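MREC protein (Listeria monocytogenes, PDB 2J5U) is probably involved in forming and maintaining bacterial cell shape, and assembles as a homooligomer of 24 subunits arranged as 12 dimers. Local coordinates at residues T81-Q86 / D215-N220; M168-G173 / L204-F209. All coordinates share one frame; numbering follows the deposited sequence.

The two contacts sit in different parts of a two-barrel chain. Contact 1 joins a loop of the first barrel to the connection that returns from the second; contact 2 lies within the second barrel, where it joins a loop to strand 205-212. Contact 1 lies at the surface, with no buried residue among its two partners, whereas contact 2 is partly buried through Gln-206. Each rests on one hydrogen bond from a side-chain N-H to a backbone carbonyl, but an indole donates in the first and an amide in the second. Their nearest atoms are about 13 Å apart, and contact 2 is nested along the chain within the loop closed by contact 1.

Contact 1. Residues T81-Q86 / D215-N220; sequences TNWNDQ and DMYDLN
Trp-83 and Tyr-217 meet on the first of the two antiparallel six-stranded barrels that make the chymotrypsin-like double-barrel fold of MreC. The loop between strands 68-77 and 86-89 supplies the tryptophan; the tyrosine sits in the connection that leads from strand 205-212 of the second barrel back to strand 221-227 of the first. The close part is polar: Trp-83 NE1 donates to Tyr-217 O over 3.1 Å, with an N-H...O angle of 153°. The acceptor lies at the indole edge, practically in the ring plane, while the donor stands off the carbonyl plane. With CG anti to the backbone N (chi1 -163°), the indole is directed at the other loop. On the outer side the fit is looser. The exposed Tyr-217 ring approaches the five-membered ring of Trp-83 obliquely, centroids 5.3 Å apart and planes at 51°. Arg-78 bridges the two loops, its NH1 hydrogen-bonded to both Trp-83 O and Met-216 O while the residue also makes a cation-pi contact with Trp-83. Between the two aromatic side chains, the closest approach is Trp-83 NE1 to Tyr-217 CD2, 3.9 Å.

Contact 2. Residues M168-G173 / L204-F209; sequences MKFKKG and LSQTAF
Gln-206 reaches from its strand to the loop of Met-168 and Phe-170, and its amide makes the contact with this loop. NE2 donates to Met-168 O; the modelled separation of 2.5 Å is short enough for the exact length to be doubtful. As modelled, the donor lies in the carbonyl plane with a C=O...N angle of 159°, and the acceptor lies within the amide plane of Gln-206. The same amide borders the Phe-170 ring at its edge: NE2 is 3.6 Å from Phe-170 CE1, and OE1 is 3.7 Å from Phe-170 CD1. Ring and amide planes are turned 60° from each other, so they do not stack. The setting is the second six-stranded antiparallel barrel, in which strand 205-212 runs between strands 158-165 and 190-199. Gln-206 has its CG anti to the carbonyl carbon (chi1 -75°) and is extended beyond it, which carries the amide from the strand to the loop. A second carbonyl, Pro-165 O, also accepts from NE2, and two acceptors on one nitrogen would be expected to limit rotation of the amide. Further out, Phe-170 packs on Leu-164, Ile-194, Val-197 and Ala-145 of three strands, and the backbone of Gln-206 is hydrogen-bonded to that of Leu-164.

Contact 1. Residues T81-Q86 / D215-N220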
# COMPACT_ATOMS: atom_id res chain seq x y z
N THR A 81 1.78 -37.09 -89.19
CA THR A 81 3.16 -37.56 -89.08
C THR A 81 3.69 -37.39 -87.65
O THR A 81 4.43 -38.25 -87.17
CB THR A 81 4.10 -36.80 -90.05
OG1 THR A 81 3.56 -36.87 -91.38
CG2 THR A 81 5.50 -37.43 -90.02
N ASN A 82 3.34 -36.29 -86.98
CA ASN A 82 3.79 -36.04 -85.62
C ASN A 82 2.60 -35.64 -84.72
O ASN A 82 2.69 -34.74 -83.88
CB ASN A 82 4.88 -34.97 -85.61
CG ASN A 82 4.42 -33.65 -86.17
OD1 ASN A 82 3.34 -33.55 -86.74
ND2 ASN A 82 5.25 -32.63 -86.02
N TRP A 83 1.50 -36.36 -84.92
CA TRP A 83 0.25 -36.15 -84.20
C TRP A 83 0.37 -35.98 -82.69
O TRP A 83 -0.26 -35.09 -82.11
CB TRP A 83 -0.68 -37.32 -84.51
CG TRP A 83 -2.11 -37.07 -84.18
CD1 TRP A 83 -2.79 -37.48 -83.07
CD2 TRP A 83 -3.05 -36.33 -84.97
NE1 TRP A 83 -4.09 -37.03 -83.11
CE2 TRP A 83 -4.27 -36.32 -84.26
CE3 TRP A 83 -2.97 -35.67 -86.20
CZ2 TRP A 83 -5.41 -35.68 -84.75
CZ3 TRP A 83 -4.10 -35.02 -86.68
CH2 TRP A 83 -5.31 -35.03 -85.95
N ASN A 84 1.16 -36.83 -82.05
CA ASN A 84 1.31 -36.78 -80.60
C ASN A 84 2.38 -35.85 -80.08
O ASN A 84 2.59 -35.76 -78.87
CB ASN A 84 1.57 -38.17 -80.05
CG ASN A 84 0.39 -39.09 -80.24
OD1 ASN A 84 -0.76 -38.65 -80.15
ND2 ASN A 84 0.67 -40.36 -80.49
N ASP A 85 3.06 -35.15 -80.97
CA ASP A 85 4.12 -34.27 -80.53
C ASP A 85 3.71 -32.81 -80.47
O ASP A 85 4.07 -32.07 -79.55
CB ASP A 85 5.32 -34.34 -81.49
CG ASP A 85 6.09 -35.63 -81.39
OD1 ASP A 85 6.04 -36.28 -80.31
OD2 ASP A 85 6.76 -35.99 -82.38
N GLN A 86 2.89 -32.42 -81.42
CA GLN A 86 2.62 -31.02 -81.54
C GLN A 86 1.28 -30.64 -82.14
O GLN A 86 0.63 -31.43 -82.82
CB GLN A 86 3.80 -30.52 -82.35
CG GLN A 86 3.78 -29.22 -83.00
CD GLN A 86 5.10 -29.03 -83.72
OE1 GLN A 86 6.15 -29.33 -83.16
NE2 GLN A 86 5.05 -28.55 -84.95
N ASP A 215 -7.81 -35.73 -72.58
CA ASP A 215 -7.62 -36.62 -73.71
C ASP A 215 -6.96 -35.79 -74.79
O ASP A 215 -7.55 -34.83 -75.29
CB ASP A 215 -8.96 -37.13 -74.24
CG ASP A 215 -8.82 -37.80 -75.60
OD1 ASP A 215 -8.12 -38.85 -75.68
OD2 ASP A 215 -9.39 -37.27 -76.58
N MET A 216 -5.74 -36.15 -75.17
CA MET A 216 -5.03 -35.36 -76.16
C MET A 216 -5.09 -35.89 -77.59
O MET A 216 -4.50 -35.30 -78.50
CB MET A 216 -3.58 -35.19 -75.69
CG MET A 216 -3.52 -34.48 -74.35
SD MET A 216 -2.04 -34.80 -73.42
CE MET A 216 -1.09 -33.57 -74.01
N TYR A 217 -5.82 -36.98 -77.80
CA TYR A 217 -5.93 -37.54 -79.15
C TYR A 217 -6.78 -36.68 -80.07
O TYR A 217 -6.59 -36.69 -81.28
CB TYR A 217 -6.52 -38.95 -79.11
CG TYR A 217 -6.74 -39.54 -80.50
CD1 TYR A 217 -8.02 -39.56 -81.08
CD2 TYR A 217 -5.66 -40.03 -81.25
CE1 TYR A 217 -8.22 -40.07 -82.37
CE2 TYR A 217 -5.85 -40.54 -82.54
CZ TYR A 217 -7.13 -40.56 -83.09
OH TYR A 217 -7.30 -41.05 -84.37
N ASP A 218 -7.71 -35.94 -79.50
CA ASP A 218 -8.57 -35.10 -80.31
C ASP A 218 -8.68 -33.73 -79.64
O ASP A 218 -9.47 -33.54 -78.73
CB ASP A 218 -9.95 -35.75 -80.44
CG ASP A 218 -10.88 -34.99 -81.37
OD1 ASP A 218 -12.05 -35.40 -81.46
OD2 ASP A 218 -10.46 -33.99 -82.00
N LEU A 219 -7.89 -32.77 -80.11
CA LEU A 219 -7.92 -31.45 -79.51
C LEU A 219 -8.54 -30.43 -80.42
O LEU A 219 -8.27 -30.42 -81.62
CB LEU A 219 -6.50 -31.00 -79.17
CG LEU A 219 -5.68 -31.84 -78.21
CD1 LEU A 219 -4.23 -31.42 -78.31
CD2 LEU A 219 -6.19 -31.67 -76.80
N ASN A 220 -9.36 -29.56 -79.85
CA ASN A 220 -9.96 -28.50 -80.63
C ASN A 220 -9.88 -27.21 -79.83
O ASN A 220 -9.06 -26.35 -80.12
CB ASN A 220 -11.41 -28.80 -80.95
CG ASN A 220 -12.05 -27.71 -81.79
OD1 ASN A 220 -13.27 -27.59 -81.85
ND2 ASN A 220 -11.21 -26.91 -82.46

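Contact 2. Residues M168-G173 / L204-F209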
# COMPACT_ATOMS: atom_id res chain seq x y z
N MET A 168 8.07 -42.20 -48.90
CA MET A 168 6.67 -41.81 -48.88
C MET A 168 5.90 -42.91 -49.62
O MET A 168 6.46 -43.55 -50.51
CB MET A 168 6.53 -40.47 -49.59
CG MET A 168 5.47 -39.55 -49.03
SD MET A 168 5.80 -37.84 -49.52
CE MET A 168 7.05 -37.43 -48.38
N LYS A 169 4.65 -43.16 -49.27
CA LYS A 169 3.90 -44.21 -49.95
C LYS A 169 2.74 -43.67 -50.78
O LYS A 169 1.94 -42.86 -50.30
CB LYS A 169 3.38 -45.22 -48.94
CG LYS A 169 2.35 -44.64 -48.01
CD LYS A 169 1.54 -45.72 -47.32
CE LYS A 169 2.39 -46.55 -46.39
NZ LYS A 169 1.56 -47.65 -45.82
N PHE A 170 2.63 -44.13 -52.03
CA PHE A 170 1.57 -43.65 -52.90
C PHE A 170 0.53 -44.70 -53.24
O PHE A 170 0.82 -45.89 -53.31
CB PHE A 170 2.18 -43.09 -54.18
CG PHE A 170 3.24 -42.06 -53.92
CD1 PHE A 170 4.55 -42.44 -53.70
CD2 PHE A 170 2.91 -40.72 -53.83
CE1 PHE A 170 5.52 -41.50 -53.40
CE2 PHE A 170 3.87 -39.77 -53.52
CZ PHE A 170 5.18 -40.16 -53.30
N LYS A 171 -0.69 -44.23 -53.44
CA LYS A 171 -1.81 -45.10 -53.73
C LYS A 171 -2.44 -44.73 -55.07
O LYS A 171 -2.51 -43.56 -55.43
CB LYS A 171 -2.85 -44.97 -52.61
CG LYS A 171 -3.63 -46.23 -52.33
CD LYS A 171 -4.31 -46.17 -50.96
CE LYS A 171 -4.94 -47.52 -50.60
NZ LYS A 171 -5.50 -47.52 -49.22
N LYS A 172 -2.89 -45.74 -55.80
CA LYS A 172 -3.52 -45.52 -57.09
C LYS A 172 -4.75 -44.63 -56.93
O LYS A 172 -5.66 -44.95 -56.17
CB LYS A 172 -3.94 -46.86 -57.70
CG LYS A 172 -4.90 -46.72 -58.86
CD LYS A 172 -5.31 -48.07 -59.41
CE LYS A 172 -6.30 -47.90 -60.55
NZ LYS A 172 -6.75 -49.21 -61.07
N GLY A 173 -4.78 -43.51 -57.65
CA GLY A 173 -5.92 -42.62 -57.57
C GLY A 173 -5.60 -41.22 -57.08
O GLY A 173 -6.43 -40.30 -57.16
N LEU A 204 16.82 -45.11 -54.67
CA LEU A 204 16.90 -43.74 -54.16
C LEU A 204 15.58 -42.97 -54.22
O LEU A 204 15.36 -42.05 -53.45
CB LEU A 204 17.95 -42.96 -54.94
CG LEU A 204 19.37 -43.54 -55.02
CD1 LEU A 204 20.20 -42.76 -56.04
CD2 LEU A 204 20.01 -43.50 -53.64
N SER A 205 14.71 -43.34 -55.16
CA SER A 205 13.44 -42.65 -55.33
C SER A 205 12.37 -43.58 -55.88
O SER A 205 12.61 -44.76 -56.09
CB SER A 205 13.62 -41.48 -56.29
OG SER A 205 14.22 -41.91 -57.49
N GLN A 206 11.18 -43.03 -56.10
CA GLN A 206 10.09 -43.81 -56.66
C GLN A 206 9.65 -43.18 -57.97
O GLN A 206 10.01 -42.05 -58.28
CB GLN A 206 8.89 -43.86 -55.71
CG GLN A 206 9.07 -44.76 -54.52
CD GLN A 206 7.85 -44.76 -53.63
OE1 GLN A 206 6.84 -45.40 -53.93
NE2 GLN A 206 7.92 -44.03 -52.53
N THR A 207 8.87 -43.93 -58.75
CA THR A 207 8.38 -43.43 -60.01
C THR A 207 6.94 -43.84 -60.11
O THR A 207 6.61 -45.00 -59.90
CB THR A 207 9.15 -44.04 -61.19
OG1 THR A 207 10.55 -43.78 -61.03
CG2 THR A 207 8.67 -43.44 -62.51
N ALA A 208 6.07 -42.89 -60.40
CA ALA A 208 4.66 -43.20 -60.55
C ALA A 208 4.31 -43.06 -62.02
O ALA A 208 4.92 -42.27 -62.75
CB ALA A 208 3.82 -42.25 -59.72
N PHE A 209 3.36 -43.86 -62.48
CA PHE A 209 2.92 -43.78 -63.86
C PHE A 209 1.55 -43.16 -63.77
O PHE A 209 0.71 -43.57 -62.96
CB PHE A 209 2.94 -45.16 -64.49
CG PHE A 209 4.31 -45.73 -64.59
CD1 PHE A 209 4.92 -46.32 -63.49
CD2 PHE A 209 5.06 -45.56 -65.75
CE1 PHE A 209 6.25 -46.74 -63.55
CE2 PHE A 209 6.39 -45.98 -65.82
CZ PHE A 209 6.99 -46.57 -64.72